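Local coordinates for MSM0271 protein (PDB 5SUH), which forms trimeric, double-ringed building blocks of the shell of a mycobacterial microcompartment and may take part in transport across that shell, at residues Val199-Ile204 / Gly208-Gly213; Ser170-Glu175 / Thr220-His225; Arg44-Tyr49 / Val184-Ala189. One frame throughout, in Å; residues are numbered along the deposited sequence.

Interaction 1: residues Val199-Ile204 / Gly208-Gly213; sequences VDVQMI and GRLYIG
A classic beta bulge, in which Val199 and Asp200 both face Tyr211, is built into the antiparallel hairpin of strands 197-202 and 208-214 in the second sheet of this tandem-BMC protein. Val199 N donates to Tyr211 O at 2.9 Å, Asp200 N adds a weak second bond, and Tyr211 N donates to Asp200 O at 3.0 Å. Beyond the bulge Gln202 and Arg209 form a hydrogen-bonded pair, Gln202 N to Arg209 O at 2.7 Å and Arg209 N to Gln202 O at 3.0 Å. On one face Val201 and Leu210 lie side by side, resting on Ala186 of helix 182-192; with CG of Leu210 anti to the backbone N (chi1 -178°), Leu210 CD1 comes 3.8 Å from Val201 CG2. On the opposite, polar face Arg209 NH1 lies 3.5 Å from Gln202 NE2, and Gln202 OE1 comes at the guanidinium edge, in its plane, the amide turned 78°. Arg209 has stronger partners in Glu175 and in Glu100 O of the second subunit. Asp200 CB touches Tyr211 CD1 at 4.0 Å. The hairpin thus turns apolar branches to the core; Arg209 and Tyr211, whose OH bonds Glu79 of the second subunit, reach outward, while Arg160 holds Asp200 within the chain.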
ATOM      1  N   VAL A 199       0.499 -13.722  17.980  1.00 46.99           N
ATOM      2  CA  VAL A 199       0.382 -13.789  16.526  1.00 49.07           C
ATOM      3  C   VAL A 199      -0.140 -12.486  15.951  1.00 49.87           C
ATOM      4  O   VAL A 199       0.313 -12.017  14.913  1.00 61.03           O
ATOM      5  CB  VAL A 199      -0.526 -14.967  16.089  1.00 53.43           C
ATOM      6  CG1 VAL A 199      -0.718 -14.984  14.595  1.00 39.92           C
ATOM      7  CG2 VAL A 199       0.059 -16.294  16.553  1.00 52.50           C
ATOM      8  N   ASP A 200      -1.090 -11.896  16.650  1.00 47.32           N
ATOM      9  CA  ASP A 200      -1.676 -10.653  16.215  1.00 50.72           C
ATOM     10  C   ASP A 200      -2.435 -10.054  17.384  1.00 44.09           C
ATOM     11  O   ASP A 200      -2.996 -10.808  18.187  1.00 43.51           O
ATOM     12  CB  ASP A 200      -2.605 -10.893  15.021  1.00 69.63           C
ATOM     13  CG  ASP A 200      -2.985  -9.605  14.304  1.00 79.68           C
ATOM     14  OD1 ASP A 200      -2.240  -8.615  14.433  1.00 81.32           O
ATOM     15  OD2 ASP A 200      -4.019  -9.583  13.606  1.00 85.49           O
ATOM     16  N   VAL A 201      -2.446  -8.720  17.479  1.00 38.55           N
ATOM     17  CA  VAL A 201      -3.238  -7.996  18.475  1.00 36.90           C
ATOM     18  C   VAL A 201      -3.909  -6.831  17.781  1.00 45.17           C
ATOM     19  O   VAL A 201      -3.239  -5.861  17.421  1.00 46.98           O
ATOM     20  CB  VAL A 201      -2.398  -7.426  19.657  1.00 41.15           C
ATOM     21  CG1 VAL A 201      -3.325  -6.904  20.750  1.00 42.25           C
ATOM     22  CG2 VAL A 201      -1.512  -8.467  20.235  1.00 41.18           C
ATOM     23  N   GLN A 202      -5.225  -6.890  17.603  1.00 52.69           N
ATOM     24  CA  GLN A 202      -5.918  -5.774  16.950  1.00 46.47           C
ATOM     25  C   GLN A 202      -6.568  -4.896  18.024  1.00 50.72           C
ATOM     26  O   GLN A 202      -7.559  -5.299  18.637  1.00 53.94           O
ATOM     27  CB  GLN A 202      -6.962  -6.297  15.982  1.00 60.34           C
ATOM     28  CG  GLN A 202      -7.258  -5.376  14.803  1.00 92.69           C
ATOM     29  CD  GLN A 202      -8.443  -5.853  13.965  1.00105.83           C
ATOM     30  OE1 GLN A 202      -8.542  -7.031  13.598  1.00106.85           O
ATOM     31  NE2 GLN A 202      -9.331  -4.925  13.630  1.00110.47           N
ATOM     32  N   MET A 203      -6.004  -3.719  18.287  1.00 48.81           N
ATOM     33  CA  MET A 203      -6.527  -2.894  19.380  1.00 49.24           C
ATOM     34  C   MET A 203      -7.297  -1.629  18.942  1.00 49.20           C
ATOM     35  O   MET A 203      -7.653  -0.801  19.773  1.00 59.28           O
ATOM     36  CB  MET A 203      -5.407  -2.538  20.347  1.00 50.69           C
ATOM     37  CG  MET A 203      -4.349  -1.647  19.810  1.00 64.48           C
ATOM     38  SD  MET A 203      -3.052  -1.497  21.027  1.00 85.71           S
ATOM     39  CE  MET A 203      -2.284  -3.052  20.824  1.00 37.95           C
ATOM     40  N   ILE A 204      -7.516  -1.475  17.639  1.00 51.97           N
ATOM     41  CA  ILE A 204      -8.181  -0.302  17.070  1.00 52.64           C
ATOM     42  C   ILE A 204      -9.398  -0.688  16.223  1.00 54.83           C
ATOM     43  O   ILE A 204      -9.276  -1.474  15.291  1.00 68.95           O
ATOM     44  CB  ILE A 204      -7.238   0.492  16.177  1.00 46.00           C
ATOM     45  CG1 ILE A 204      -6.053   1.015  16.974  1.00 41.98           C
ATOM     46  CG2 ILE A 204      -7.979   1.640  15.545  1.00 41.68           C
ATOM     47  CD1 ILE A 204      -4.995   1.646  16.086  1.00 46.81           C
ATOM     48  N   GLY A 208     -11.857  -5.439  19.643  1.00 42.86           N
ATOM     49  CA  GLY A 208     -10.469  -5.868  19.692  1.00 38.66           C
ATOM     50  C   GLY A 208     -10.357  -7.372  19.480  1.00 46.64           C
ATOM     51  O   GLY A 208     -11.234  -8.142  19.883  1.00 47.71           O
ATOM     52  N   ARG A 209      -9.271  -7.796  18.848  1.00 48.53           N
ATOM     53  CA  ARG A 209      -9.057  -9.217  18.617  1.00 50.53           C
ATOM     54  C   ARG A 209      -7.630  -9.627  18.982  1.00 53.83           C
ATOM     55  O   ARG A 209      -6.635  -8.961  18.610  1.00 48.15           O
ATOM     56  CB  ARG A 209      -9.355  -9.582  17.159  1.00 41.51           C
ATOM     57  CG  ARG A 209     -10.837  -9.522  16.786  1.00 51.70           C
ATOM     58  CD  ARG A 209     -11.202  -8.189  16.170  1.00 48.69           C
ATOM     59  NE  ARG A 209     -12.614  -8.105  15.788  1.00 56.82           N
ATOM     60  CZ  ARG A 209     -13.018  -7.568  14.634  1.00 57.42           C
ATOM     61  NH1 ARG A 209     -12.110  -7.109  13.760  1.00 48.41           N
ATOM     62  NH2 ARG A 209     -14.301  -7.521  14.335  1.00 43.81           N
ATOM     63  N   LEU A 210      -7.545 -10.753  19.686  1.00 46.93           N
ATOM     64  CA  LEU A 210      -6.282 -11.294  20.153  1.00 39.00           C
ATOM     65  C   LEU A 210      -6.078 -12.702  19.561  1.00 44.75           C
ATOM     66  O   LEU A 210      -6.975 -13.548  19.641  1.00 39.64           O
ATOM     67  CB  LEU A 210      -6.280 -11.328  21.689  1.00 40.81           C
ATOM     68  CG  LEU A 210      -5.022 -11.813  22.419  1.00 50.49           C
ATOM     69  CD1 LEU A 210      -3.790 -11.071  21.888  1.00 52.34           C
ATOM     70  CD2 LEU A 210      -5.153 -11.646  23.931  1.00 42.66           C
ATOM     71  N   TYR A 211      -4.911 -12.938  18.955  1.00 45.66           N
ATOM     72  CA  TYR A 211      -4.519 -14.257  18.426  1.00 43.31           C
ATOM     73  C   TYR A 211      -3.245 -14.734  19.132  1.00 46.32           C
ATOM     74  O   TYR A 211      -2.182 -14.118  19.003  1.00 49.10           O
ATOM     75  CB  TYR A 211      -4.245 -14.215  16.919  1.00 39.63           C
ATOM     76  CG  TYR A 211      -5.417 -14.038  15.981  1.00 50.37           C
ATOM     77  CD1 TYR A 211      -6.023 -12.783  15.811  1.00 53.48           C
ATOM     78  CD2 TYR A 211      -5.840 -15.081  15.165  1.00 55.36           C
ATOM     79  CE1 TYR A 211      -7.068 -12.603  14.900  1.00 44.42           C
ATOM     80  CE2 TYR A 211      -6.871 -14.912  14.256  1.00 50.00           C
ATOM     81  CZ  TYR A 211      -7.488 -13.676  14.134  1.00 49.95           C
ATOM     82  OH  TYR A 211      -8.511 -13.519  13.222  1.00 48.66           O
ATOM     83  N   ILE A 212      -3.347 -15.851  19.834  1.00 50.46           N
ATOM     84  CA  ILE A 212      -2.249 -16.417  20.626  1.00 44.67           C
ATOM     85  C   ILE A 212      -2.032 -17.912  20.332  1.00 46.17           C
ATOM     86  O   ILE A 212      -2.984 -18.699  20.272  1.00 56.45           O
ATOM     87  CB  ILE A 212      -2.528 -16.184  22.145  1.00 53.51           C
ATOM     88  CG1 ILE A 212      -2.208 -14.739  22.512  1.00 52.83           C
ATOM     89  CG2 ILE A 212      -1.703 -17.099  23.017  1.00 46.67           C
ATOM     90  CD1 ILE A 212      -2.513 -14.425  23.937  1.00 63.15           C
ATOM     91  N   GLY A 213      -0.781 -18.292  20.126  1.00 46.09           N
ATOM     92  CA  GLY A 213      -0.410 -19.668  19.828  1.00 43.26           C
ATOM     93  C   GLY A 213       0.469 -20.274  20.908  1.00 46.08           C
ATOM     94  O   GLY A 213       1.186 -19.555  21.601  1.00 47.46           O
TER

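Interaction 2: residues Ser170-Glu175 / Thr220-His225; sequences SLLVYE and TVARDH
Apolar packing carries this contact, and Leu172 and Arg223 make most of it. The two side chains meet at about a right angle, and the leucine fork meets the base of the arginine with both methyls, Leu172 CD1 and Leu172 CD2 each 4.0 Å from Arg223 CB. Leu172 CD2 also approaches Ala222 CB, more loosely, at 4.5 Å. The CB bond of Leu172 already points toward the helix; CG anti to the backbone N (chi1 162°) sets the fork beside the carbonyl carbon.

The aromatic part is an edge contact. Arg223 CG sits near the plane of the Tyr174 ring, 3.9 Å from Tyr174 CE1, so the aliphatic stem of the arginine meets the ring. Here strand 170-177 and helix 216-232 form one layer-to-layer contact of the alpha/beta BMC fold, in which helices pack on one face of an antiparallel sheet; the two short segments run nearly parallel, their axes 15° apart and 9.4 Å from each other at closest approach. Val219 and Ile226 extend the packing on Leu172 and Tyr174.

The polar bonds are made away from the apolar meeting. A bend at chi3 leads the arginine tip away from the strand, where Arg223 NH1 forms a salt bridge with Asp224 OD1 at 3.0 Å, on the syn side but 31° out of the carboxylate plane; Arg223 NE adds a weak bond to the same oxygen. Tyr174 OH is hydrogen-bonded to Thr227 OG1, which also bonds Arg223 O.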
ATOM      1  N   SER A 170      -1.748 -25.052  19.248  1.00 36.24           N
ATOM      2  CA  SER A 170      -3.102 -24.681  19.612  1.00 38.24           C
ATOM      3  C   SER A 170      -3.265 -23.153  19.495  1.00 46.99           C
ATOM      4  O   SER A 170      -2.338 -22.381  19.768  1.00 46.57           O
ATOM      5  CB  SER A 170      -3.431 -25.160  21.025  1.00 42.70           C
ATOM      6  OG  SER A 170      -3.456 -26.573  21.078  1.00 53.11           O
ATOM      7  N   LEU A 171      -4.441 -22.721  19.076  1.00 41.28           N
ATOM      8  CA  LEU A 171      -4.702 -21.302  18.866  1.00 36.13           C
ATOM      9  C   LEU A 171      -5.822 -20.764  19.775  1.00 46.70           C
ATOM     10  O   LEU A 171      -6.926 -21.321  19.799  1.00 42.76           O
ATOM     11  CB  LEU A 171      -5.071 -21.064  17.411  1.00 39.42           C
ATOM     12  CG  LEU A 171      -5.610 -19.693  17.047  1.00 40.87           C
ATOM     13  CD1 LEU A 171      -4.481 -18.666  17.173  1.00 41.82           C
ATOM     14  CD2 LEU A 171      -6.202 -19.754  15.642  1.00 36.04           C
ATOM     15  N   LEU A 172      -5.532 -19.697  20.525  1.00 43.25           N
ATOM     16  CA  LEU A 172      -6.572 -19.000  21.284  1.00 44.26           C
ATOM     17  C   LEU A 172      -6.998 -17.718  20.584  1.00 49.51           C
ATOM     18  O   LEU A 172      -6.148 -16.886  20.232  1.00 48.12           O
ATOM     19  CB  LEU A 172      -6.080 -18.655  22.681  1.00 46.19           C
ATOM     20  CG  LEU A 172      -6.856 -17.588  23.451  1.00 39.40           C
ATOM     21  CD1 LEU A 172      -8.274 -18.043  23.815  1.00 44.81           C
ATOM     22  CD2 LEU A 172      -6.067 -17.194  24.684  1.00 40.68           C
ATOM     23  N   VAL A 173      -8.300 -17.553  20.373  1.00 40.63           N
ATOM     24  CA  VAL A 173      -8.794 -16.279  19.844  1.00 39.33           C
ATOM     25  C   VAL A 173      -9.681 -15.666  20.918  1.00 47.26           C
ATOM     26  O   VAL A 173     -10.422 -16.384  21.602  1.00 44.85           O
ATOM     27  CB  VAL A 173      -9.577 -16.415  18.487  1.00 46.21           C
ATOM     28  CG1 VAL A 173      -8.631 -16.741  17.317  1.00 36.14           C
ATOM     29  CG2 VAL A 173     -10.695 -17.452  18.580  1.00 48.31           C
ATOM     30  N   TYR A 174      -9.582 -14.347  21.085  1.00 47.19           N
ATOM     31  CA  TYR A 174     -10.331 -13.634  22.120  1.00 42.07           C
ATOM     32  C   TYR A 174     -10.786 -12.268  21.598  1.00 50.03           C
ATOM     33  O   TYR A 174      -9.965 -11.432  21.161  1.00 45.75           O
ATOM     34  CB  TYR A 174      -9.469 -13.441  23.363  1.00 44.93           C
ATOM     35  CG  TYR A 174     -10.208 -13.486  24.674  1.00 41.48           C
ATOM     36  CD1 TYR A 174      -9.914 -14.472  25.615  1.00 45.70           C
ATOM     37  CD2 TYR A 174     -11.178 -12.530  24.995  1.00 41.07           C
ATOM     38  CE1 TYR A 174     -10.583 -14.520  26.843  1.00 41.87           C
ATOM     39  CE2 TYR A 174     -11.847 -12.577  26.211  1.00 46.95           C
ATOM     40  CZ  TYR A 174     -11.535 -13.577  27.135  1.00 46.87           C
ATOM     41  OH  TYR A 174     -12.184 -13.648  28.354  1.00 57.53           O
ATOM     42  N   GLU A 175     -12.089 -12.040  21.641  1.00 37.85           N
ATOM     43  CA  GLU A 175     -12.642 -10.811  21.122  1.00 44.66           C
ATOM     44  C   GLU A 175     -13.405 -10.046  22.210  1.00 49.37           C
ATOM     45  O   GLU A 175     -14.216 -10.631  22.934  1.00 54.22           O
ATOM     46  CB  GLU A 175     -13.557 -11.110  19.916  1.00 39.10           C
ATOM     47  CG  GLU A 175     -14.004  -9.843  19.166  1.00 46.36           C
ATOM     48  CD  GLU A 175     -14.767 -10.118  17.873  1.00 57.59           C
ATOM     49  OE1 GLU A 175     -15.226 -11.263  17.644  1.00 61.64           O
ATOM     50  OE2 GLU A 175     -14.897  -9.176  17.069  1.00 60.16           O
ATOM     51  N   THR A 220      -4.589 -22.219  27.421  1.00 40.03           N
ATOM     52  CA  THR A 220      -5.660 -22.365  28.411  1.00 36.20           C
ATOM     53  C   THR A 220      -5.364 -21.539  29.670  1.00 43.45           C
ATOM     54  O   THR A 220      -6.264 -20.921  30.244  1.00 42.49           O
ATOM     55  CB  THR A 220      -5.879 -23.832  28.796  1.00 49.27           C
ATOM     56  OG1 THR A 220      -6.326 -24.555  27.652  1.00 54.59           O
ATOM     57  CG2 THR A 220      -6.922 -23.977  29.891  1.00 37.30           C
ATOM     58  N   VAL A 221      -4.103 -21.519  30.091  1.00 44.28           N
ATOM     59  CA  VAL A 221      -3.696 -20.696  31.221  1.00 45.64           C
ATOM     60  C   VAL A 221      -3.884 -19.206  30.916  1.00 49.50           C
ATOM     61  O   VAL A 221      -4.329 -18.436  31.780  1.00 52.96           O
ATOM     62  CB  VAL A 221      -2.242 -20.989  31.602  1.00 44.90           C
ATOM     63  CG1 VAL A 221      -1.679 -19.957  32.610  1.00 41.46           C
ATOM     64  CG2 VAL A 221      -2.164 -22.370  32.195  1.00 42.12           C
ATOM     65  N   ALA A 222      -3.567 -18.805  29.686  1.00 45.74           N
ATOM     66  CA  ALA A 222      -3.727 -17.399  29.286  1.00 41.66           C
ATOM     67  C   ALA A 222      -5.198 -17.011  29.223  1.00 46.04           C
ATOM     68  O   ALA A 222      -5.583 -15.982  29.780  1.00 50.86           O
ATOM     69  CB  ALA A 222      -3.059 -17.141  27.988  1.00 43.13           C
ATOM     70  N   ARG A 223      -6.033 -17.852  28.609  1.00 46.13           N
ATOM     71  CA  ARG A 223      -7.451 -17.510  28.508  1.00 53.84           C
ATOM     72  C   ARG A 223      -8.112 -17.320  29.894  1.00 54.01           C
ATOM     73  O   ARG A 223      -8.861 -16.347  30.105  1.00 48.10           O
ATOM     74  CB  ARG A 223      -8.234 -18.569  27.743  1.00 54.71           C
ATOM     75  CG  ARG A 223      -9.736 -18.224  27.688  1.00 53.65           C
ATOM     76  CD  ARG A 223     -10.582 -19.426  27.477  1.00 42.59           C
ATOM     77  NE  ARG A 223     -10.385 -20.328  28.617  1.00 48.58           N
ATOM     78  CZ  ARG A 223     -10.739 -21.615  28.633  1.00 52.52           C
ATOM     79  NH1 ARG A 223     -10.496 -22.343  29.714  1.00 43.95           N
ATOM     80  NH2 ARG A 223     -11.297 -22.191  27.562  1.00 50.91           N
ATOM     81  N   ASP A 224      -7.849 -18.247  30.822  1.00 47.99           N
ATOM     82  CA  ASP A 224      -8.402 -18.159  32.197  1.00 50.09           C
ATOM     83  C   ASP A 224      -7.984 -16.857  32.893  1.00 54.43           C
ATOM     84  O   ASP A 224      -8.787 -16.206  33.573  1.00 50.91           O
ATOM     85  CB  ASP A 224      -7.981 -19.355  33.062  1.00 54.54           C
ATOM     86  CG  ASP A 224      -8.645 -20.665  32.627  1.00 61.79           C
ATOM     87  OD1 ASP A 224      -9.723 -20.592  31.977  1.00 59.93           O
ATOM     88  OD2 ASP A 224      -8.098 -21.768  32.946  1.00 55.07           O
ATOM     89  N   HIS A 225      -6.715 -16.496  32.752  1.00 48.52           N
ATOM     90  CA  HIS A 225      -6.234 -15.279  33.371  1.00 49.15           C
ATOM     91  C   HIS A 225      -6.873 -14.038  32.735  1.00 55.92           C
ATOM     92  O   HIS A 225      -7.310 -13.113  33.437  1.00 50.33           O
ATOM     93  CB  HIS A 225      -4.720 -15.234  33.267  1.00 47.68           C
ATOM     94  CG  HIS A 225      -4.095 -14.017  33.860  1.00 44.93           C
ATOM     95  ND1 HIS A 225      -4.250 -13.666  35.188  1.00 45.75           N
ATOM     96  CD2 HIS A 225      -3.241 -13.104  33.335  1.00 48.39           C
ATOM     97  CE1 HIS A 225      -3.554 -12.575  35.436  1.00 53.75           C
ATOM     98  NE2 HIS A 225      -2.930 -12.207  34.322  1.00 51.13           N
TER

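Interaction 3: residues Arg44-Tyr49 / Val184-Ala189; sequences RQFAAY and VAANEA
Phe46 reaches from the short helix 44-49 to Ala186 and Asn187 of helix 182-192, a helix-to-helix contact between the two halves of this tandem BMC protein: the first helix falls in the first circularly permuted BMC region of the sequence, the second helix in the next. A single aromatic side chain makes the whole of the contact from its side, and all three residues are buried.

The apolar part comes at one flank of the ring. Ala186 CB stands 3.8 Å from Phe46 CD1 and 4.0 Å from Phe46 CE1, approaching obliquely. On the other flank Asn187 CB lies 3.7 Å from Phe46 CD2. With CG anti to the main-chain nitrogen (chi1 173°), the Phe46 ring lies with its CD1 side by Ala186 and its CD2 side by Asn187. Further cover for the ring comes from Met203.

Polar atoms also border the ring. The backbone nitrogen of Asn187 sits over one face, offset toward the rim, and the asparagine amide is turned 54° from the ring plane. The amide oxygen has a proper partner elsewhere: Gln43 N, just ahead of the short helix, donates a hydrogen bond to Asn187 OD1. Nearby, Glu190 accepts the N-H groups of Gln45 and Phe46, so helix 182-192 holds the start of helix 44-49 through main-chain donors as well as through the phenyl group. Beside its bond from Gln43, Asn187 OD1 rests 3.6 Å from Phe46 CD2.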
ATOM      1  N   ARG A  44       8.093  -8.598  26.757  1.00 53.95           N
ATOM      2  CA  ARG A  44       8.900  -8.275  25.567  1.00 65.94           C
ATOM      3  C   ARG A  44       8.234  -8.548  24.205  1.00 69.78           C
ATOM      4  O   ARG A  44       8.452  -7.782  23.266  1.00 72.83           O
ATOM      5  CB  ARG A  44      10.250  -8.987  25.645  1.00 59.58           C
ATOM      6  CG  ARG A  44      10.221 -10.450  25.349  1.00 60.87           C
ATOM      7  CD  ARG A  44      11.632 -10.999  25.376  1.00 65.31           C
ATOM      8  NE  ARG A  44      11.666 -12.404  24.983  1.00 77.67           N
ATOM      9  CZ  ARG A  44      12.763 -13.154  24.981  1.00 81.91           C
ATOM     10  NH1 ARG A  44      13.934 -12.640  25.355  1.00 66.96           N
ATOM     11  NH2 ARG A  44      12.682 -14.419  24.597  1.00 87.92           N
ATOM     12  N   GLN A  45       7.402  -9.583  24.090  1.00 67.37           N
ATOM     13  CA  GLN A  45       6.704  -9.821  22.822  1.00 62.04           C
ATOM     14  C   GLN A  45       5.691  -8.749  22.541  1.00 56.25           C
ATOM     15  O   GLN A  45       5.488  -8.330  21.395  1.00 57.45           O
ATOM     16  CB  GLN A  45       5.974 -11.142  22.817  1.00 53.84           C
ATOM     17  CG  GLN A  45       6.770 -12.293  22.424  1.00 65.03           C
ATOM     18  CD  GLN A  45       5.892 -13.472  22.116  1.00 69.26           C
ATOM     19  OE1 GLN A  45       5.343 -13.584  21.011  1.00 63.69           O
ATOM     20  NE2 GLN A  45       5.753 -14.370  23.088  1.00 79.76           N
ATOM     21  N   PHE A  46       4.999  -8.342  23.587  1.00 55.00           N
ATOM     22  CA  PHE A  46       3.929  -7.406  23.354  1.00 64.17           C
ATOM     23  C   PHE A  46       4.500  -6.030  23.082  1.00 65.32           C
ATOM     24  O   PHE A  46       3.967  -5.309  22.241  1.00 61.44           O
ATOM     25  CB  PHE A  46       2.923  -7.403  24.514  1.00 53.82           C
ATOM     26  CG  PHE A  46       1.904  -6.334  24.386  1.00 49.90           C
ATOM     27  CD1 PHE A  46       1.024  -6.336  23.313  1.00 49.09           C
ATOM     28  CD2 PHE A  46       1.846  -5.295  25.319  1.00 46.85           C
ATOM     29  CE1 PHE A  46       0.090  -5.314  23.178  1.00 64.43           C
ATOM     30  CE2 PHE A  46       0.921  -4.273  25.196  1.00 44.51           C
ATOM     31  CZ  PHE A  46       0.034  -4.274  24.134  1.00 54.25           C
ATOM     32  N   ALA A  47       5.617  -5.708  23.737  1.00 79.94           N
ATOM     33  CA  ALA A  47       6.304  -4.420  23.566  1.00 89.71           C
ATOM     34  C   ALA A  47       6.807  -4.231  22.136  1.00 91.52           C
ATOM     35  O   ALA A  47       6.786  -3.128  21.586  1.00 93.65           O
ATOM     36  CB  ALA A  47       7.457  -4.300  24.546  1.00 92.49           C
ATOM     37  N   ALA A  48       7.197  -5.334  21.517  1.00 90.59           N
ATOM     38  CA  ALA A  48       7.758  -5.278  20.185  1.00 85.03           C
ATOM     39  C   ALA A  48       6.623  -5.232  19.182  1.00 78.66           C
ATOM     40  O   ALA A  48       6.703  -4.561  18.160  1.00 84.51           O
ATOM     41  CB  ALA A  48       8.650  -6.481  19.939  1.00 74.07           C
ATOM     42  N   TYR A  49       5.522  -5.862  19.532  1.00 83.84           N
ATOM     43  CA  TYR A  49       4.394  -5.904  18.636  1.00 90.10           C
ATOM     44  C   TYR A  49       3.911  -4.482  18.251  1.00 97.43           C
ATOM     45  O   TYR A  49       3.628  -4.223  17.071  1.00 99.32           O
ATOM     46  CB  TYR A  49       3.265  -6.724  19.265  1.00 85.20           C
ATOM     47  CG  TYR A  49       2.155  -6.911  18.298  1.00 88.11           C
ATOM     48  CD1 TYR A  49       2.210  -7.939  17.365  1.00 94.73           C
ATOM     49  CD2 TYR A  49       1.079  -6.033  18.263  1.00 91.25           C
ATOM     50  CE1 TYR A  49       1.213  -8.109  16.437  1.00 99.83           C
ATOM     51  CE2 TYR A  49       0.077  -6.188  17.334  1.00 99.26           C
ATOM     52  CZ  TYR A  49       0.149  -7.230  16.422  1.00102.21           C
ATOM     53  OH  TYR A  49      -0.841  -7.399  15.493  1.00108.60           O
ATOM     54  N   VAL A 184      -4.318  -4.727  27.191  1.00 47.92           N
ATOM     55  CA  VAL A 184      -4.023  -5.252  28.515  1.00 53.65           C
ATOM     56  C   VAL A 184      -4.165  -6.784  28.502  1.00 51.78           C
ATOM     57  O   VAL A 184      -3.397  -7.477  29.184  1.00 46.41           O
ATOM     58  CB  VAL A 184      -4.912  -4.608  29.635  1.00 53.47           C
ATOM     59  CG1 VAL A 184      -6.382  -5.036  29.536  1.00 57.75           C
ATOM     60  CG2 VAL A 184      -4.379  -4.981  31.002  1.00 48.46           C
ATOM     61  N   ALA A 185      -5.106  -7.310  27.708  1.00 47.95           N
ATOM     62  CA  ALA A 185      -5.289  -8.767  27.624  1.00 47.89           C
ATOM     63  C   ALA A 185      -4.031  -9.442  27.058  1.00 49.90           C
ATOM     64  O   ALA A 185      -3.582 -10.449  27.609  1.00 47.33           O
ATOM     65  CB  ALA A 185      -6.524  -9.128  26.785  1.00 38.25           C
ATOM     66  N   ALA A 186      -3.428  -8.865  26.015  1.00 35.62           N
ATOM     67  CA  ALA A 186      -2.202  -9.451  25.431  1.00 48.14           C
ATOM     68  C   ALA A 186      -1.049  -9.435  26.429  1.00 52.83           C
ATOM     69  O   ALA A 186      -0.418 -10.468  26.645  1.00 53.68           O
ATOM     70  CB  ALA A 186      -1.777  -8.715  24.146  1.00 39.27           C
ATOM     71  N   ASN A 187      -0.803  -8.278  27.058  1.00 52.52           N
ATOM     72  CA  ASN A 187       0.286  -8.139  28.023  1.00 40.61           C
ATOM     73  C   ASN A 187       0.097  -9.048  29.259  1.00 49.48           C
ATOM     74  O   ASN A 187       1.075  -9.626  29.751  1.00 45.66           O
ATOM     75  CB  ASN A 187       0.432  -6.680  28.478  1.00 36.51           C
ATOM     76  CG  ASN A 187       1.772  -6.421  29.200  1.00 54.78           C
ATOM     77  OD1 ASN A 187       2.858  -6.494  28.600  1.00 51.87           O
ATOM     78  ND2 ASN A 187       1.694  -6.132  30.487  1.00 60.55           N
ATOM     79  N   GLU A 188      -1.141  -9.207  29.742  1.00 42.18           N
ATOM     80  CA  GLU A 188      -1.365 -10.074  30.890  1.00 43.56           C
ATOM     81  C   GLU A 188      -1.102 -11.560  30.524  1.00 55.28           C
ATOM     82  O   GLU A 188      -0.468 -12.309  31.309  1.00 37.89           O
ATOM     83  CB  GLU A 188      -2.785  -9.900  31.444  1.00 42.63           C
ATOM     84  CG  GLU A 188      -2.943  -8.632  32.271  1.00 57.18           C
ATOM     85  CD  GLU A 188      -1.882  -8.515  33.373  1.00 67.13           C
ATOM     86  OE1 GLU A 188      -1.715  -9.465  34.176  1.00 64.62           O
ATOM     87  OE2 GLU A 188      -1.200  -7.467  33.427  1.00 75.16           O
ATOM     88  N   ALA A 189      -1.547 -11.972  29.336  1.00 37.07           N
ATOM     89  CA  ALA A 189      -1.308 -13.346  28.875  1.00 50.58           C
ATOM     90  C   ALA A 189       0.191 -13.667  28.805  1.00 51.40           C
ATOM     91  O   ALA A 189       0.627 -14.724  29.254  1.00 52.40           O
ATOM     92  CB  ALA A 189      -1.965 -13.594  27.507  1.00 35.30           C
TER

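How the interactions relate
Interactions 1 and 2 share the antiparallel sheet 138-145/170-177/208-214/197-202, in which strands 170-177 and 208-214 are neighbours; their centres are about 11 Å apart, and both touch the second subunit. The centre of interaction 3 lies about 10 Å from that of interaction 1 and 13 Å from that of interaction 2. Helix 182-192 links all three: Ala189 packs on Ile212 and on Ala222, and Glu188 OE1 bonds His225 NE2. Tyr49 OH also bonds Val201 N. Along the chain, the segments of interactions 2 and 3 alternate, and both strands of interaction 1 fall between the two segments of interaction 2. One packed core therefore joins this sheet and its helices to helix 44-49 from the first BMC sequence region.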